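Long-range contact in Non-canonical purine NTP pyrophosphatase (Coxiella burnetii, PDB 3TQU), which probably hydrolyses non-canonical purine nucleoside triphosphates such as XTP, dITP and ITP to monophosphates and diphosphate, keeping them out of DNA and RNA: residues A[6-20]-A[60-72]. Numbering follows the deposited sequence.
Sequences EIVLASQNSSKLAEM and AAKQTGLPALADD. With CA (calcium ion), chain E.
Val8 pairs with Ala68 and Leu9 with Leu69, making strands 6-9 and 68-72 parallel neighbours in the central mixed sheet of the HAM1 fold. Register is fixed by three backbone hydrogen bonds: Val8 N to Pro67 O (2.9 Å), Leu69 N to Val8 O (2.8 Å) and Ala10 N to Leu69 O (3.1 Å), the outer two nearly straight at 172°. Packing is dense on both faces of the sheet. On one, Val8 CG2, held beside its own backbone N (chi1 172° puts CG1 anti), meets Thr64 tip to tip and touches Leu66 CD1 (3.8 Å), the Val8 and Leu66 side chains crossing at about a right angle, while CG1 lies against Ala60 CB of helix 49-64. On the other, Leu9 and Leu69 run side by side, CD1 to CD2 3.8 Å; selenomethionine Met20 CE approaches Leu69 CD2, and Leu69 also packs on Leu193 of helix 185-199. Past Ala10 the contact turns polar, between partly exposed Lys16 and Asp71. Asn13 OD1 caps helix 14-23. From its first turn, within predicted substrate-binding segment 11-16, extended Lys16 reaches Asp71, next to calcium-binding Asp72. In the salt bridge, Lys16 NZ meets the syn lone pair of Asp71 OD1 at 2.8 Å; one water, weakly bonded to NZ, donates to Asp71 OD2 at 2.8 Å.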
loop_
_atom_site.group_PDB
_atom_site.type_symbol
_atom_site.label_atom_id
_atom_site.label_comp_id
_atom_site.label_asym_id
_atom_site.label_seq_id
_atom_site.Cartn_x
_atom_site.Cartn_y
_atom_site.Cartn_z
ATOM N N GLU A 6 -16.744 15.611 1.057
ATOM C CA GLU A 6 -15.636 16.459 0.632
ATOM C C GLU A 6 -14.290 15.775 0.854
ATOM O O GLU A 6 -13.962 15.384 1.974
ATOM C CB GLU A 6 -15.663 17.793 1.380
ATOM C CG GLU A 6 -16.839 18.688 1.030
ATOM C CD GLU A 6 -16.768 20.032 1.730
ATOM O OE1 GLU A 6 -16.406 20.066 2.926
ATOM O OE2 GLU A 6 -17.064 21.058 1.082
ATOM N N ILE A 7 -13.514 15.633 -0.216
ATOM C CA ILE A 7 -12.180 15.054 -0.109
ATOM C C ILE A 7 -11.140 16.003 -0.692
ATOM O O ILE A 7 -11.310 16.519 -1.791
ATOM C CB ILE A 7 -12.092 13.689 -0.821
ATOM C CG1 ILE A 7 -13.147 12.725 -0.270
ATOM C CG2 ILE A 7 -10.702 13.086 -0.655
ATOM C CD1 ILE A 7 -13.200 11.396 -0.997
ATOM N N VAL A 8 -10.069 16.236 0.056
ATOM C CA VAL A 8 -9.005 17.125 -0.395
ATOM C C VAL A 8 -8.036 16.394 -1.313
ATOM O O VAL A 8 -7.594 15.288 -1.006
ATOM C CB VAL A 8 -8.216 17.714 0.794
ATOM C CG1 VAL A 8 -7.002 18.486 0.295
ATOM C CG2 VAL A 8 -9.112 18.607 1.638
ATOM N N LEU A 9 -7.716 17.021 -2.439
ATOM C CA LEU A 9 -6.729 16.497 -3.369
ATOM C C LEU A 9 -5.400 17.197 -3.117
ATOM O O LEU A 9 -5.312 18.421 -3.209
ATOM C CB LEU A 9 -7.182 16.745 -4.811
ATOM C CG LEU A 9 -6.503 15.927 -5.915
ATOM C CD1 LEU A 9 -6.865 14.453 -5.788
ATOM C CD2 LEU A 9 -6.902 16.450 -7.287
ATOM N N ALA A 10 -4.365 16.427 -2.798
ATOM C CA ALA A 10 -3.068 17.009 -2.468
ATOM C C ALA A 10 -2.378 17.635 -3.684
ATOM O O ALA A 10 -1.569 18.551 -3.546
ATOM C CB ALA A 10 -2.167 15.964 -1.818
ATOM N N SER A 11 -2.717 17.151 -4.874
ATOM C CA SER A 11 -2.051 17.582 -6.102
ATOM C C SER A 11 -2.448 18.986 -6.572
ATOM O O SER A 11 -3.586 19.413 -6.400
ATOM C CB SER A 11 -2.328 16.572 -7.216
ATOM O OG SER A 11 -1.713 16.971 -8.426
ATOM N N GLN A 12 -1.492 19.695 -7.166
ATOM C CA GLN A 12 -1.756 20.983 -7.798
ATOM C C GLN A 12 -1.948 20.777 -9.293
ATOM O O GLN A 12 -2.078 21.736 -10.053
ATOM C CB GLN A 12 -0.593 21.948 -7.577
ATOM C CG GLN A 12 -0.343 22.354 -6.134
ATOM C CD GLN A 12 0.598 23.541 -6.035
ATOM O OE1 GLN A 12 0.365 24.583 -6.650
ATOM N NE2 GLN A 12 1.677 23.384 -5.276
ATOM N N ASN A 13 -1.953 19.516 -9.710
ATOM C CA ASN A 13 -2.015 19.177 -11.124
ATOM C C ASN A 13 -3.449 19.234 -11.647
ATOM O O ASN A 13 -4.300 18.450 -11.225
ATOM C CB ASN A 13 -1.403 17.793 -11.351
ATOM C CG ASN A 13 -1.337 17.416 -12.813
ATOM O OD1 ASN A 13 -2.294 17.615 -13.562
ATOM N ND2 ASN A 13 -0.203 16.864 -13.229
ATOM N N SER A 14 -3.705 20.161 -12.567
ATOM C CA SER A 14 -5.057 20.405 -13.071
ATOM C C SER A 14 -5.637 19.223 -13.848
ATOM O O SER A 14 -6.841 18.968 -13.794
ATOM C CB SER A 14 -5.104 21.684 -13.922
ATOM O OG SER A 14 -4.318 21.562 -15.100
ATOM N N SER A 15 -4.787 18.500 -14.569
ATOM C CA SER A 15 -5.258 17.345 -15.323
ATOM C C SER A 15 -5.665 16.215 -14.375
ATOM O O SER A 15 -6.602 15.468 -14.653
ATOM C CB SER A 15 -4.202 16.868 -16.322
ATOM O OG SER A 15 -3.105 16.263 -15.665
ATOM N N LYS A 16 -4.967 16.099 -13.251
ATOM C CA LYS A 16 -5.311 15.084 -12.259
ATOM C C LYS A 16 -6.680 15.348 -11.629
ATOM O O LYS A 16 -7.460 14.421 -11.411
ATOM C CB LYS A 16 -4.233 14.990 -11.182
ATOM C CG LYS A 16 -2.895 14.476 -11.705
ATOM C CD LYS A 16 -1.958 14.103 -10.573
ATOM C CE LYS A 16 -0.664 13.502 -11.110
ATOM N NZ LYS A 16 0.232 13.027 -10.022
ATOM N N LEU A 17 -6.968 16.614 -11.339
ATOM C CA LEU A 17 -8.269 16.993 -10.799
ATOM C C LEU A 17 -9.378 16.731 -11.812
ATOM O O LEU A 17 -10.427 16.184 -11.470
ATOM C CB LEU A 17 -8.277 18.465 -10.390
ATOM C CG LEU A 17 -9.621 18.982 -9.865
ATOM C CD1 LEU A 17 -10.024 18.237 -8.598
ATOM C CD2 LEU A 17 -9.560 20.475 -9.616
ATOM N N ALA A 18 -9.141 17.125 -13.059
ATOM C CA ALA A 18 -10.120 16.927 -14.122
ATOM C C ALA A 18 -10.398 15.444 -14.366
ATOM O O ALA A 18 -11.549 15.040 -14.531
ATOM C CB ALA A 18 -9.649 17.599 -15.406
ATOM N N GLU A 19 -9.343 14.634 -14.394
ATOM C CA GLU A 19 -9.501 13.197 -14.597
ATOM C C GLU A 19 -10.367 12.589 -13.494
ATOM O O GLU A 19 -11.180 11.700 -13.744
ATOM C CB GLU A 19 -8.138 12.498 -14.646
ATOM C CG GLU A 19 -7.332 12.769 -15.911
ATOM C CD GLU A 19 -5.956 12.122 -15.880
ATOM O OE1 GLU A 19 -5.713 11.277 -14.993
ATOM O OE2 GLU A 19 -5.115 12.465 -16.740
HETATM N N MSE A 20 -10.188 13.092 -12.277
HETATM C CA MSE A 20 -10.892 12.596 -11.099
HETATM C C MSE A 20 -12.366 12.987 -11.148
HETATM O O MSE A 20 -13.249 12.168 -10.887
HETATM C CB MSE A 20 -10.232 13.161 -9.835
HETATM C CG MSE A 20 -10.824 12.705 -8.506
HETATM SE SE MSE A 20 -10.132 10.967 -7.972
HETATM C CE MSE A 20 -8.322 11.205 -8.624
ATOM N N ALA A 60 -2.016 16.710 3.828
ATOM C CA ALA A 60 -3.213 17.436 3.424
ATOM C C ALA A 60 -4.340 17.266 4.441
ATOM O O ALA A 60 -5.036 18.229 4.779
ATOM C CB ALA A 60 -3.663 16.987 2.040
ATOM N N ALA A 61 -4.516 16.041 4.930
ATOM C CA ALA A 61 -5.569 15.747 5.897
ATOM C C ALA A 61 -5.312 16.453 7.221
ATOM O O ALA A 61 -6.233 16.965 7.858
ATOM C CB ALA A 61 -5.685 14.239 6.120
ATOM N N LYS A 62 -4.050 16.466 7.631
ATOM C CA LYS A 62 -3.653 17.103 8.876
ATOM C C LYS A 62 -3.999 18.589 8.864
ATOM O O LYS A 62 -4.580 19.111 9.815
ATOM C CB LYS A 62 -2.152 16.919 9.100
ATOM C CG LYS A 62 -1.658 17.421 10.443
ATOM C CD LYS A 62 -0.144 17.334 10.526
ATOM C CE LYS A 62 0.350 17.695 11.914
ATOM N NZ LYS A 62 -0.177 16.750 12.935
ATOM N N GLN A 63 -3.646 19.267 7.779
ATOM C CA GLN A 63 -3.831 20.711 7.694
ATOM C C GLN A 63 -5.285 21.128 7.478
ATOM O O GLN A 63 -5.713 22.174 7.969
ATOM C CB GLN A 63 -2.952 21.296 6.587
ATOM C CG GLN A 63 -1.504 20.876 6.680
ATOM C CD GLN A 63 -0.943 21.056 8.075
ATOM O OE1 GLN A 63 -0.277 20.167 8.606
ATOM N NE2 GLN A 63 -1.207 22.211 8.677
ATOM N N THR A 64 -6.043 20.317 6.746
ATOM C CA THR A 64 -7.405 20.691 6.372
ATOM C C THR A 64 -8.480 20.147 7.313
ATOM O O THR A 64 -9.552 20.735 7.439
ATOM C CB THR A 64 -7.736 20.260 4.931
ATOM O OG1 THR A 64 -7.699 18.830 4.837
ATOM C CG2 THR A 64 -6.739 20.860 3.954
ATOM N N GLY A 65 -8.195 19.026 7.967
ATOM C CA GLY A 65 -9.180 18.391 8.825
ATOM C C GLY A 65 -10.172 17.545 8.045
ATOM O O GLY A 65 -11.124 17.008 8.613
ATOM N N LEU A 66 -9.949 17.428 6.739
ATOM C CA LEU A 66 -10.812 16.625 5.876
ATOM C C LEU A 66 -10.079 15.364 5.429
ATOM O O LEU A 66 -8.860 15.286 5.553
ATOM C CB LEU A 66 -11.216 17.427 4.639
ATOM C CG LEU A 66 -12.157 18.623 4.771
ATOM C CD1 LEU A 66 -12.365 19.252 3.405
ATOM C CD2 LEU A 66 -13.487 18.213 5.377
ATOM N N PRO A 67 -10.822 14.373 4.907
ATOM C CA PRO A 67 -10.176 13.236 4.243
ATOM C C PRO A 67 -9.316 13.758 3.100
ATOM O O PRO A 67 -9.649 14.788 2.523
ATOM C CB PRO A 67 -11.356 12.440 3.683
ATOM C CG PRO A 67 -12.521 12.829 4.533
ATOM C CD PRO A 67 -12.291 14.260 4.904
ATOM N N ALA A 68 -8.227 13.072 2.775
ATOM C CA ALA A 68 -7.334 13.567 1.738
ATOM C C ALA A 68 -6.845 12.432 0.857
ATOM O O ALA A 68 -6.634 11.312 1.325
ATOM C CB ALA A 68 -6.162 14.313 2.353
ATOM N N LEU A 69 -6.667 12.734 -0.424
ATOM C CA LEU A 69 -6.230 11.746 -1.395
ATOM C C LEU A 69 -4.989 12.250 -2.115
ATOM O O LEU A 69 -4.947 13.396 -2.573
ATOM C CB LEU A 69 -7.348 11.470 -2.400
ATOM C CG LEU A 69 -7.134 10.368 -3.437
ATOM C CD1 LEU A 69 -8.474 9.822 -3.899
ATOM C CD2 LEU A 69 -6.311 10.871 -4.623
ATOM N N ALA A 70 -3.975 11.398 -2.204
ATOM C CA ALA A 70 -2.760 11.754 -2.918
ATOM C C ALA A 70 -2.268 10.570 -3.736
ATOM O O ALA A 70 -2.668 9.431 -3.495
ATOM C CB ALA A 70 -1.684 12.210 -1.945
ATOM N N ASP A 71 -1.408 10.840 -4.711
ATOM C CA ASP A 71 -0.802 9.762 -5.475
ATOM C C ASP A 71 0.677 10.026 -5.676
ATOM O O ASP A 71 1.133 11.166 -5.590
ATOM C CB ASP A 71 -1.480 9.605 -6.840
ATOM C CG ASP A 71 -0.836 10.465 -7.916
ATOM O OD1 ASP A 71 -1.373 11.548 -8.221
ATOM O OD2 ASP A 71 0.214 10.056 -8.457
ATOM N N ASP A 72 1.425 8.960 -5.932
ATOM C CA ASP A 72 2.780 9.097 -6.438
ATOM C C ASP A 72 2.959 8.123 -7.594
ATOM O O ASP A 72 2.368 7.038 -7.604
ATOM C CB ASP A 72 3.824 8.859 -5.346
ATOM C CG ASP A 72 5.221 9.221 -5.801
ATOM O OD1 ASP A 72 5.325 10.002 -6.764
ATOM O OD2 ASP A 72 6.209 8.734 -5.214
HETATM CA CA CA E . 6.461 12.278 -7.071
HETATM O O HOH W 1 2.592 11.391 -9.244
HETATM O O HOH W 2 8.117 10.362 -6.319
HETATM O O HOH W 3 8.267 13.494 -8.531
HETATM O O HOH W 4 6.057 11.263 -9.433
HETATM O O HOH W 5 4.105 13.009 -7.520
HETATM O O HOH W 6 6.074 14.796 -7.819
#